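Type C neurotoxin (Clostridium botulinum, PDB 3PME) forms the receptor-binding domain of a mosaic C/D botulinum neurotoxin, which probably recognises gangliosides and possibly phosphatidylethanolamine at the neuronal membrane. Local coordinates at residues I109-Q114 against I145-M150; E129-S132 against Y136-K139; G216-L219 against I223-Y226; D246-P251 against V257-S262; I372-P375 against S379-N382. All coordinates share one frame; numbering follows the deposited sequence.

Contact 1: I109-Q114 against I145-M150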
# COMPACT_ATOMS: atom_id res chain seq x y z
N ILE A 109 -1.10 6.26 15.18
CA ILE A 109 -1.81 7.47 14.79
C ILE A 109 -2.85 7.77 15.85
O ILE A 109 -3.46 6.86 16.42
CB ILE A 109 -2.48 7.39 13.39
CG1 ILE A 109 -3.43 6.21 13.29
CG2 ILE A 109 -1.44 7.34 12.29
CD1 ILE A 109 -4.44 6.37 12.18
N GLU A 110 -3.05 9.06 16.12
CA GLU A 110 -3.95 9.49 17.18
C GLU A 110 -4.81 10.65 16.73
O GLU A 110 -4.29 11.67 16.25
CB GLU A 110 -3.17 9.86 18.45
CG GLU A 110 -4.07 10.15 19.65
CD GLU A 110 -3.30 10.39 20.94
OE1 GLU A 110 -2.07 10.58 20.88
OE2 GLU A 110 -3.93 10.38 22.03
N TRP A 111 -6.12 10.50 16.88
CA TRP A 111 -7.07 11.55 16.55
C TRP A 111 -7.59 12.13 17.84
O TRP A 111 -8.04 11.40 18.72
CB TRP A 111 -8.22 10.98 15.73
CG TRP A 111 -9.41 11.91 15.59
CD1 TRP A 111 -10.47 12.01 16.44
CD2 TRP A 111 -9.66 12.84 14.54
NE1 TRP A 111 -11.36 12.95 15.99
CE2 TRP A 111 -10.89 13.47 14.81
CE3 TRP A 111 -8.97 13.19 13.38
CZ2 TRP A 111 -11.43 14.45 13.98
CZ3 TRP A 111 -9.52 14.16 12.54
CH2 TRP A 111 -10.74 14.77 12.85
N ILE A 112 -7.51 13.45 17.95
CA ILE A 112 -7.81 14.13 19.20
C ILE A 112 -8.92 15.14 18.99
O ILE A 112 -8.90 15.89 18.02
CB ILE A 112 -6.55 14.87 19.71
CG1 ILE A 112 -5.47 13.86 20.11
CG2 ILE A 112 -6.90 15.82 20.87
CD1 ILE A 112 -5.58 13.40 21.54
N LEU A 113 -9.88 15.15 19.91
CA LEU A 113 -10.96 16.13 19.92
C LEU A 113 -10.92 16.82 21.27
O LEU A 113 -10.94 16.15 22.31
CB LEU A 113 -12.33 15.47 19.72
CG LEU A 113 -13.51 16.43 19.58
CD1 LEU A 113 -13.40 17.24 18.29
CD2 LEU A 113 -14.86 15.68 19.61
N GLN A 114 -10.86 18.15 21.27
CA GLN A 114 -10.60 18.88 22.51
C GLN A 114 -11.62 19.99 22.74
O GLN A 114 -11.88 20.80 21.84
CB GLN A 114 -9.19 19.45 22.46
CG GLN A 114 -8.76 20.20 23.70
CD GLN A 114 -7.26 20.36 23.73
OE1 GLN A 114 -6.53 19.37 23.80
NE2 GLN A 114 -6.80 21.60 23.66
N ILE A 145 -12.52 8.62 10.26
CA ILE A 145 -12.99 8.99 11.60
C ILE A 145 -14.42 9.47 11.47
O ILE A 145 -14.69 10.36 10.68
CB ILE A 145 -12.18 10.16 12.18
CG1 ILE A 145 -10.67 9.92 12.08
CG2 ILE A 145 -12.60 10.42 13.64
CD1 ILE A 145 -10.21 8.78 12.88
N THR A 146 -15.34 8.88 12.24
CA THR A 146 -16.70 9.45 12.32
C THR A 146 -16.88 10.08 13.70
O THR A 146 -16.33 9.60 14.70
CB THR A 146 -17.82 8.42 12.03
OG1 THR A 146 -17.85 7.41 13.06
CG2 THR A 146 -17.61 7.75 10.67
N ASN A 147 -17.62 11.18 13.74
CA ASN A 147 -17.85 11.91 14.98
C ASN A 147 -19.32 12.20 15.13
O ASN A 147 -19.96 12.68 14.21
CB ASN A 147 -17.10 13.25 14.96
CG ASN A 147 -15.61 13.10 14.76
OD1 ASN A 147 -14.87 12.78 15.69
ND2 ASN A 147 -15.15 13.34 13.53
N ASN A 148 -19.86 11.89 16.30
CA ASN A 148 -21.23 12.30 16.59
C ASN A 148 -21.33 12.82 18.01
O ASN A 148 -21.05 12.11 18.98
CB ASN A 148 -22.22 11.15 16.35
CG ASN A 148 -23.64 11.65 16.21
OD1 ASN A 148 -24.13 12.43 17.02
ND2 ASN A 148 -24.33 11.20 15.16
N ILE A 149 -21.70 14.09 18.11
CA ILE A 149 -21.76 14.77 19.40
C ILE A 149 -22.77 14.10 20.34
O ILE A 149 -22.73 14.32 21.55
CB ILE A 149 -22.10 16.26 19.20
CG1 ILE A 149 -21.66 17.07 20.42
CG2 ILE A 149 -23.57 16.44 18.88
CD1 ILE A 149 -20.19 16.91 20.73
N MET A 150 -23.63 13.26 19.78
CA MET A 150 -24.62 12.54 20.58
C MET A 150 -24.05 11.27 21.19
O MET A 150 -24.72 10.60 21.98
CB MET A 150 -25.85 12.19 19.74
CG MET A 150 -26.77 13.38 19.50
SD MET A 150 -28.13 12.98 18.39
CE MET A 150 -27.24 12.66 16.87
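Trp-111 presents one face of its indole to Ile-145, whose CG2 methyl sits 3.6 Å from the centroid of the five-membered ring and 10° off the ring normal: a CH-pi contact centred on that ring, toward the rim of the indole as a whole. CG1 of Ile-145 leans over the neighbouring part of the indole, 3.9 Å from Trp-111 CE3. CB of Trp-111 already points to the facing strand, and chi1 of 167°, with CG beside the carbonyl carbon, lays the indole against Ile-145. Asn-147 adds a polar neighbour at an oblique angle, its OD1 3.5 Å from Trp-111 NE1, with the amide and indole planes 30° apart; the amide nitrogen of Asn-147 is engaged by Ser-69. Further out, Trp-100 meets the indole at a shallow interplanar angle, while Met-153 touches Trp-111 and Asn-147, and Val-71 packs on the tryptophan. The backbone of Trp-111 is fixed within its own sheet by hydrogen bonding to Leu-123. No hydrogen bond joins the two segments, so side-chain packing alone makes this contact. It illustrates how two antiparallel sheets are apposed in the concanavalin-like beta sandwich of the N-terminal half, an aromatic ring between the layers.

Contact 2: E129-S132 against Y136-K139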
# COMPACT_ATOMS: atom_id res chain seq x y z
N GLU A 129 3.00 -1.91 14.94
CA GLU A 129 3.21 -3.24 15.50
C GLU A 129 4.70 -3.57 15.62
O GLU A 129 5.15 -4.63 15.18
CB GLU A 129 2.50 -4.29 14.64
CG GLU A 129 0.99 -4.11 14.58
CD GLU A 129 0.34 -5.06 13.59
OE1 GLU A 129 0.92 -6.14 13.32
OE2 GLU A 129 -0.74 -4.72 13.08
N SER A 130 5.45 -2.65 16.22
CA SER A 130 6.90 -2.81 16.41
C SER A 130 7.64 -2.99 15.09
O SER A 130 8.54 -3.83 14.99
CB SER A 130 7.21 -3.97 17.36
OG SER A 130 6.69 -3.71 18.65
N LEU A 131 7.26 -2.20 14.09
CA LEU A 131 7.90 -2.24 12.77
C LEU A 131 7.81 -3.62 12.12
O LEU A 131 8.64 -3.97 11.28
CB LEU A 131 9.36 -1.79 12.85
CG LEU A 131 9.66 -0.37 13.34
CD1 LEU A 131 11.16 -0.12 13.39
CD2 LEU A 131 8.97 0.66 12.46
N SER A 132 6.81 -4.39 12.52
CA SER A 132 6.58 -5.71 11.94
C SER A 132 6.22 -5.62 10.46
O SER A 132 5.56 -4.67 10.02
CB SER A 132 5.45 -6.43 12.68
OG SER A 132 5.17 -7.67 12.07
N TYR A 136 1.81 -1.80 9.25
CA TYR A 136 1.59 -0.84 8.18
C TYR A 136 2.70 0.20 8.05
O TYR A 136 2.49 1.25 7.43
CB TYR A 136 0.27 -0.08 8.40
CG TYR A 136 -0.96 -0.94 8.59
CD1 TYR A 136 -1.76 -1.29 7.52
CD2 TYR A 136 -1.31 -1.38 9.86
CE1 TYR A 136 -2.90 -2.08 7.71
CE2 TYR A 136 -2.44 -2.16 10.06
CZ TYR A 136 -3.22 -2.51 8.98
OH TYR A 136 -4.34 -3.29 9.19
N THR A 137 3.87 -0.06 8.62
CA THR A 137 4.97 0.89 8.49
C THR A 137 5.28 1.13 7.00
O THR A 137 5.54 0.19 6.26
CB THR A 137 6.24 0.40 9.21
OG1 THR A 137 5.96 0.25 10.61
CG2 THR A 137 7.35 1.42 9.05
N ASN A 138 5.25 2.40 6.60
CA ASN A 138 5.46 2.85 5.22
C ASN A 138 4.51 2.26 4.19
O ASN A 138 4.83 2.23 2.99
CB ASN A 138 6.91 2.63 4.77
CG ASN A 138 7.27 3.47 3.56
OD1 ASN A 138 6.94 4.66 3.51
ND2 ASN A 138 7.98 2.87 2.59
N LYS A 139 3.35 1.80 4.63
CA LYS A 139 2.33 1.27 3.73
C LYS A 139 1.15 2.22 3.73
O LYS A 139 0.79 2.76 4.77
CB LYS A 139 1.86 -0.12 4.16
CG LYS A 139 2.96 -1.16 4.13
CD LYS A 139 2.44 -2.53 4.50
CE LYS A 139 3.59 -3.52 4.54
NZ LYS A 139 3.19 -4.78 5.21
O HOH W 1 4.86 -2.27 10.48
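Tyr-136 opens the second segment with a loose approach to Glu-129: ring atom CE2 lies 4.3 Å from Glu-129 OE2, and the carboxylate comes in obliquely. The polar end of Glu-129 is engaged instead by Thr-134, in the short link between the two segments, while Phe-141 packs against the Tyr-136 ring.

Thr-137 makes the tighter contact. Its side chain starts toward the first segment, and Leu-131 CD2 rests 3.6 Å from Thr-137 OG1 and 3.9 Å from Thr-137 CG2. Leu-131 CB points away; with chi2 near 179° CD1 continues outward, which leaves CD2 as the branch that touches the threonine. Thr-82, from helix 79-82, touches both residues. The backbone N of Thr-137 gives a 3.1 Å hydrogen bond to a water. That water approaches Ser-132 O at 2.5 Å, unusually short, so this half of the bridge is doubtful.

Each side is a tight turn. In the type II turn from Tyr-136 to Lys-139, Asn-138 takes the positive-phi corner and Lys-139 N bonds to Tyr-136 O at 3.0 Å. The type I' turn of the first segment is closed by Ser-132 N to Glu-129 O at 3.1 Å. At the end of the walk, Lys-139 turns its NZ to the carbonyls of His-133 and Gly-135.

The two turns thus meet through a leucine methyl on the threonine side chain, a loose Glu-129 to Tyr-136 approach and probably a shared water: weak direct chemistry, with the polar bonding made within each turn and to residues 133-135.

Contact 3: G216-L219 against I223-Y226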
# COMPACT_ATOMS: atom_id res chain seq x y z
N GLY A 216 -13.48 2.48 -3.76
CA GLY A 216 -13.35 3.42 -4.86
C GLY A 216 -11.92 3.89 -4.94
O GLY A 216 -11.31 3.90 -6.02
N GLN A 217 -11.36 4.25 -3.79
CA GLN A 217 -10.08 4.94 -3.76
C GLN A 217 -8.86 4.02 -3.74
O GLN A 217 -7.74 4.48 -3.93
CB GLN A 217 -10.04 5.90 -2.57
CG GLN A 217 -11.04 7.05 -2.69
CD GLN A 217 -11.03 7.95 -1.48
OE1 GLN A 217 -10.38 7.64 -0.48
NE2 GLN A 217 -11.72 9.07 -1.57
N ILE A 218 -9.08 2.73 -3.53
CA ILE A 218 -7.95 1.80 -3.55
C ILE A 218 -7.48 1.52 -4.97
O ILE A 218 -6.36 1.05 -5.17
CB ILE A 218 -8.23 0.49 -2.79
CG1 ILE A 218 -6.91 -0.17 -2.36
CG2 ILE A 218 -9.08 -0.43 -3.63
CD1 ILE A 218 -7.06 -1.28 -1.32
N LEU A 219 -8.33 1.84 -5.95
CA LEU A 219 -8.05 1.59 -7.37
C LEU A 219 -7.87 0.11 -7.63
O LEU A 219 -6.75 -0.37 -7.84
CB LEU A 219 -6.84 2.38 -7.87
CG LEU A 219 -6.82 3.89 -7.60
CD1 LEU A 219 -5.63 4.50 -8.33
CD2 LEU A 219 -8.11 4.56 -8.05
N ILE A 223 -2.62 -3.02 -9.94
CA ILE A 223 -1.88 -3.91 -9.06
C ILE A 223 -1.00 -3.05 -8.18
O ILE A 223 -0.53 -2.00 -8.62
CB ILE A 223 -0.98 -4.89 -9.86
CG1 ILE A 223 -1.79 -5.61 -10.94
CG2 ILE A 223 -0.32 -5.88 -8.92
CD1 ILE A 223 -2.87 -6.55 -10.41
N LYS A 224 -0.77 -3.47 -6.94
CA LYS A 224 0.02 -2.66 -6.02
C LYS A 224 1.37 -3.28 -5.68
O LYS A 224 1.53 -4.50 -5.70
CB LYS A 224 -0.74 -2.44 -4.71
CG LYS A 224 -2.14 -1.90 -4.90
CD LYS A 224 -2.15 -0.61 -5.71
CE LYS A 224 -3.53 0.07 -5.59
NZ LYS A 224 -4.63 -0.86 -6.01
N ASP A 225 2.34 -2.43 -5.36
CA ASP A 225 3.58 -2.93 -4.76
C ASP A 225 3.37 -3.16 -3.26
O ASP A 225 2.27 -2.97 -2.72
CB ASP A 225 4.80 -2.03 -5.09
CG ASP A 225 4.79 -0.68 -4.38
OD1 ASP A 225 4.01 -0.47 -3.42
OD2 ASP A 225 5.59 0.20 -4.78
N TYR A 226 4.44 -3.58 -2.59
CA TYR A 226 4.42 -3.96 -1.18
C TYR A 226 3.88 -2.84 -0.30
O TYR A 226 3.23 -3.10 0.72
CB TYR A 226 5.85 -4.32 -0.78
CG TYR A 226 6.04 -4.75 0.65
CD1 TYR A 226 5.73 -6.05 1.04
CD2 TYR A 226 6.54 -3.87 1.60
CE1 TYR A 226 5.90 -6.45 2.35
CE2 TYR A 226 6.74 -4.27 2.90
CZ TYR A 226 6.41 -5.56 3.27
OH TYR A 226 6.58 -5.95 4.58
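Lys-224 folds its side chain twice, at chi2 (-55°) and again at chi4 (-56°), and the second bend swings the ammonium group back against the carbonyl groups of Ile-218 and Leu-219. NZ donates to Ile-218 O at 2.7 Å and to Leu-219 O at 2.8 Å. The two oxygens receive it differently: at Ile-218 the donor is tilted moderately from the carbonyl plane, whereas at Leu-219 it sits well above that plane, 48° out of it. The methylene before the nitrogen is close as well, with Lys-224 CE 3.0 Å from Ile-218 O. Val-222 O, just ahead of the second segment, accepts from the same ammonium, so three backbone carbonyls grip one charged group.

Side-chain packing adds little. Ile-218 CG1 and Leu-219 CB each stay more than 4 Å from Lys-224 NZ, and Tyr-39 also touches the lysine. The positive phi of Leu-219, first residue to leave helical angles, accompanies the turn that sets its carbonyl beside that of Ile-218. Gln-217 is bonded to Trp-74 through its side chain and to Arg-196 through its backbone O. A buried positive charge here would probably be favoured by the partial negative charge that collects at a helix carboxyl end. The arrangement is a clear instance of a lysine ammonium binding carbonyls at and just past the C-terminal end of a helix, here where the chain passes from the lectin-like half into the trefoil half.

Contact 4: D246-P251 against V257-S262. With SO4 (sulfate ion), chain C.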
# COMPACT_ATOMS: atom_id res chain seq x y z
N ASP A 246 11.74 -13.20 3.66
CA ASP A 246 13.18 -13.15 3.89
C ASP A 246 13.98 -13.95 2.87
O ASP A 246 15.16 -14.21 3.09
CB ASP A 246 13.52 -13.66 5.30
CG ASP A 246 13.04 -15.09 5.53
OD1 ASP A 246 12.18 -15.58 4.77
OD2 ASP A 246 13.53 -15.72 6.49
N ARG A 247 13.34 -14.34 1.77
CA ARG A 247 14.03 -15.09 0.73
C ARG A 247 14.05 -14.31 -0.56
O ARG A 247 13.14 -13.52 -0.83
CB ARG A 247 13.39 -16.45 0.51
CG ARG A 247 13.42 -17.32 1.75
CD ARG A 247 13.04 -18.77 1.51
NE ARG A 247 13.37 -19.49 2.74
CZ ARG A 247 14.45 -20.24 2.92
NH1 ARG A 247 15.31 -20.48 1.92
NH2 ARG A 247 14.65 -20.80 4.10
N TYR A 248 15.10 -14.53 -1.35
CA TYR A 248 15.24 -13.92 -2.66
C TYR A 248 15.27 -15.02 -3.72
O TYR A 248 15.51 -16.19 -3.40
CB TYR A 248 16.51 -13.06 -2.75
CG TYR A 248 17.84 -13.79 -2.66
CD1 TYR A 248 18.45 -14.03 -1.43
CD2 TYR A 248 18.49 -14.20 -3.82
CE1 TYR A 248 19.68 -14.67 -1.36
CE2 TYR A 248 19.72 -14.84 -3.75
CZ TYR A 248 20.31 -15.06 -2.52
OH TYR A 248 21.53 -15.70 -2.44
N ILE A 249 15.03 -14.64 -4.97
CA ILE A 249 14.99 -15.59 -6.08
C ILE A 249 16.40 -15.77 -6.64
O ILE A 249 17.07 -14.80 -6.98
CB ILE A 249 14.05 -15.10 -7.19
CG1 ILE A 249 12.65 -14.87 -6.61
CG2 ILE A 249 14.01 -16.10 -8.35
CD1 ILE A 249 11.68 -14.23 -7.57
N ALA A 250 16.84 -17.03 -6.72
CA ALA A 250 18.17 -17.33 -7.25
C ALA A 250 18.15 -18.51 -8.22
O ALA A 250 17.44 -19.48 -8.01
CB ALA A 250 19.13 -17.64 -6.11
N PRO A 251 18.95 -18.43 -9.29
CA PRO A 251 19.09 -19.60 -10.16
C PRO A 251 20.01 -20.62 -9.52
O PRO A 251 21.07 -20.27 -9.01
CB PRO A 251 19.74 -19.02 -11.42
CG PRO A 251 20.53 -17.87 -10.92
CD PRO A 251 19.74 -17.29 -9.76
N VAL A 257 15.05 -20.93 -7.35
CA VAL A 257 14.64 -21.32 -6.00
C VAL A 257 14.66 -20.09 -5.11
O VAL A 257 15.15 -19.04 -5.52
CB VAL A 257 15.57 -22.40 -5.40
CG1 VAL A 257 15.44 -23.72 -6.17
CG2 VAL A 257 16.99 -21.90 -5.37
N LEU A 258 14.12 -20.23 -3.90
CA LEU A 258 14.08 -19.12 -2.95
C LEU A 258 15.13 -19.34 -1.86
O LEU A 258 15.04 -20.29 -1.09
CB LEU A 258 12.68 -19.00 -2.32
CG LEU A 258 11.51 -18.97 -3.31
CD1 LEU A 258 10.16 -18.77 -2.59
CD2 LEU A 258 11.71 -17.90 -4.38
N VAL A 259 16.09 -18.43 -1.81
CA VAL A 259 17.23 -18.53 -0.91
C VAL A 259 17.13 -17.48 0.21
O VAL A 259 16.77 -16.32 -0.04
CB VAL A 259 18.53 -18.27 -1.69
CG1 VAL A 259 19.74 -18.23 -0.75
CG2 VAL A 259 18.71 -19.33 -2.79
N GLN A 260 17.46 -17.86 1.44
CA GLN A 260 17.39 -16.89 2.52
C GLN A 260 18.49 -15.85 2.37
O GLN A 260 19.66 -16.20 2.19
CB GLN A 260 17.50 -17.57 3.88
CG GLN A 260 17.11 -16.65 5.03
CD GLN A 260 17.05 -17.38 6.35
OE1 GLN A 260 18.01 -18.03 6.76
NE2 GLN A 260 15.92 -17.27 7.04
N TYR A 261 18.12 -14.57 2.43
CA TYR A 261 19.11 -13.51 2.37
C TYR A 261 19.96 -13.53 3.63
O TYR A 261 19.48 -13.89 4.71
CB TYR A 261 18.42 -12.15 2.21
CG TYR A 261 19.36 -10.99 1.96
CD1 TYR A 261 20.20 -10.98 0.85
CD2 TYR A 261 19.38 -9.90 2.81
CE1 TYR A 261 21.05 -9.91 0.62
CE2 TYR A 261 20.21 -8.84 2.59
CZ TYR A 261 21.05 -8.84 1.50
OH TYR A 261 21.87 -7.76 1.30
N SER A 262 21.23 -13.16 3.49
CA SER A 262 22.17 -13.25 4.60
C SER A 262 21.79 -12.37 5.79
O SER A 262 22.07 -12.72 6.92
CB SER A 262 23.59 -12.93 4.14
OG SER A 262 23.67 -11.60 3.67
S SO4 C . 22.91 -15.92 -6.08
O1 SO4 C . 22.50 -16.48 -4.79
O2 SO4 C . 21.91 -15.01 -6.60
O3 SO4 C . 24.17 -15.20 -5.90
O4 SO4 C . 23.10 -17.01 -7.04
O HOH W 2 18.50 -20.39 2.13
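Tyr-248 lays one face of its ring over Val-259, whose CB stands 4.0 Å from the ring centroid in a CH-pi contact displaced toward the rim. The two side chains run alongside each other, and Val-259 CG1 follows the ring out to within 3.5 Å of Tyr-248 OH. CG of Tyr-248 is held between backbone N and carbonyl carbon (chi1 66°), which tips the ring toward the partner strand, and Tyr-261 CA meets its edge. The hydroxyl donates to a sulfate oxygen, O1, at 2.7 Å. Asn-271, Tyr-299 and Lys-270 also bind this sulfate, probably taken up from the crystallisation liquor; Lys-270 is probably one of the two lysines proposed to take part in membrane interactions.

Beneath these side chains runs an antiparallel two-stranded hairpin of the beta-trefoil half. Tyr-248 with Val-259 and Ala-250 with Val-257 are its hydrogen-bonded pairs. On the other face, Ile-249 CG1 and Leu-258 CD2 pack 3.9 Å apart, with Met-297 and Pro-386 beyond them.

At the open end polar groups take over. Arg-247, extended from CG to NE, gives NH1 to Leu-258 O at 3.0 Å; Gln-260 CB lies over one face of its guanidinium, and Tyr-384 offers its ring in a cation-pi contact. Gln-260 NE2 reaches Asp-246 OD2 at 2.9 Å, approaching from above the carboxylate plane although the bond lies flat in its own amide.

Contact 5: I372-P375 against S379-N382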
# COMPACT_ATOMS: atom_id res chain seq x y z
N ILE A 372 7.85 -25.91 -0.31
CA ILE A 372 9.01 -26.78 -0.25
C ILE A 372 8.76 -27.98 -1.16
O ILE A 372 7.87 -28.80 -0.91
CB ILE A 372 9.28 -27.24 1.21
CG1 ILE A 372 9.58 -26.02 2.08
CG2 ILE A 372 10.42 -28.24 1.26
CD1 ILE A 372 9.53 -26.30 3.58
N TYR A 373 9.52 -28.06 -2.24
CA TYR A 373 9.41 -29.14 -3.21
C TYR A 373 10.77 -29.79 -3.41
O TYR A 373 11.78 -29.34 -2.86
CB TYR A 373 8.95 -28.57 -4.57
CG TYR A 373 7.47 -28.29 -4.66
CD1 TYR A 373 6.57 -29.31 -4.89
CD2 TYR A 373 6.98 -26.99 -4.55
CE1 TYR A 373 5.21 -29.07 -4.99
CE2 TYR A 373 5.61 -26.74 -4.65
CZ TYR A 373 4.74 -27.78 -4.86
OH TYR A 373 3.37 -27.55 -4.97
N LYS A 374 10.78 -30.85 -4.21
CA LYS A 374 12.01 -31.40 -4.77
C LYS A 374 12.00 -31.01 -6.25
O LYS A 374 11.48 -31.74 -7.08
CB LYS A 374 12.02 -32.92 -4.63
CG LYS A 374 12.05 -33.41 -3.18
CD LYS A 374 11.83 -34.91 -3.13
CE LYS A 374 12.10 -35.47 -1.75
NZ LYS A 374 11.20 -34.84 -0.77
N PRO A 375 12.53 -29.82 -6.57
CA PRO A 375 12.28 -29.22 -7.89
C PRO A 375 13.19 -29.70 -9.02
O PRO A 375 12.88 -29.41 -10.18
CB PRO A 375 12.48 -27.73 -7.64
CG PRO A 375 13.55 -27.70 -6.57
CD PRO A 375 13.23 -28.89 -5.67
N SER A 379 17.03 -35.20 -8.77
CA SER A 379 17.39 -35.13 -7.35
C SER A 379 16.21 -35.20 -6.38
O SER A 379 15.09 -34.81 -6.72
CB SER A 379 18.16 -33.84 -7.09
OG SER A 379 18.36 -33.62 -5.71
N PHE A 380 16.47 -35.68 -5.17
CA PHE A 380 15.48 -35.64 -4.09
C PHE A 380 15.80 -34.53 -3.09
O PHE A 380 15.26 -34.51 -1.99
CB PHE A 380 15.40 -36.99 -3.37
CG PHE A 380 14.38 -37.93 -3.94
CD1 PHE A 380 14.30 -38.15 -5.31
CD2 PHE A 380 13.51 -38.63 -3.11
CE1 PHE A 380 13.37 -39.03 -5.84
CE2 PHE A 380 12.57 -39.51 -3.63
CZ PHE A 380 12.50 -39.71 -5.00
N GLU A 381 16.66 -33.59 -3.48
CA GLU A 381 16.95 -32.44 -2.62
C GLU A 381 15.73 -31.53 -2.53
O GLU A 381 15.09 -31.23 -3.54
CB GLU A 381 18.14 -31.63 -3.15
CG GLU A 381 18.60 -30.54 -2.19
CD GLU A 381 19.74 -29.70 -2.74
OE1 GLU A 381 20.44 -30.17 -3.66
OE2 GLU A 381 19.92 -28.56 -2.26
N ASN A 382 15.43 -31.09 -1.32
CA ASN A 382 14.33 -30.17 -1.09
C ASN A 382 14.80 -28.74 -1.23
O ASN A 382 15.94 -28.42 -0.92
CB ASN A 382 13.77 -30.37 0.33
CG ASN A 382 13.26 -31.78 0.55
OD1 ASN A 382 12.28 -32.21 -0.07
ND2 ASN A 382 13.93 -32.51 1.43
O HOH W 3 9.73 -31.43 -0.93
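Residues 372-375 and 379-382 run nearly antiparallel, 161° apart end to end, and Lys-374 and Asn-382 bring their CA atoms within 4.5 Å. Across this gap the backbones meet through CA-H...O contacts: Asn-382 CA to Tyr-373 O at 3.2 Å and Lys-374 CA to Glu-381 O at 3.3 Å. The side chains of Lys-374 and Asn-382 lie next to each other and point the same way. A single bend near the end of the lysine (chi4 60°) turns NZ onto Asn-382 OD1, which it reaches at 2.9 Å, in the carbonyl plane and on a lone pair. The same oxygen accepts from a water that also donates to Ile-372 O, so it serves both a direct and a water-mediated link.

The segments form the two arms of the loop that joins strands 366-373 and 383-389 in a beta hairpin of the trefoil half: regular pairing continues from Tyr-373 with Ala-383, and Pro-375 packs against Ala-383 and Thr-385.

Farther round the loop, the lysine's methylenes pass beside Phe-380, with Lys-374 CE 3.7 Å from Phe-380 CD2 and 3.3 Å from Phe-380 O; the ring is met obliquely. An ST turn shapes the returning chain, Ser-379 OG accepting from Glu-381 N at 2.8 Å. The side chain of Glu-381 itself makes a long, weak ion pair with Lys-252, probably the other lysine proposed to act at the membrane.

Contact 1 is the buried member of the set, largely apolar packing between two sheets of the lectin-like half; contact 5 lies at the opposite extreme, on the surface of the trefoil half about 55 Å away, centre to centre. Contacts 2, 3 and 4 are partly buried. Contacts 2 and 3 meet at the boundary between the halves, where Lys-139 CE packs 3.6 Å from Tyr-226 CE2, yet one has loose side-chain packing and a probable water, the other a lysine bound to carbonyls. Regular strand pairing joins the segments of contact 4 alone. Contacts 4 and 5 are neighbours, their centres about 15 Å apart, and both lean on strand 383-389.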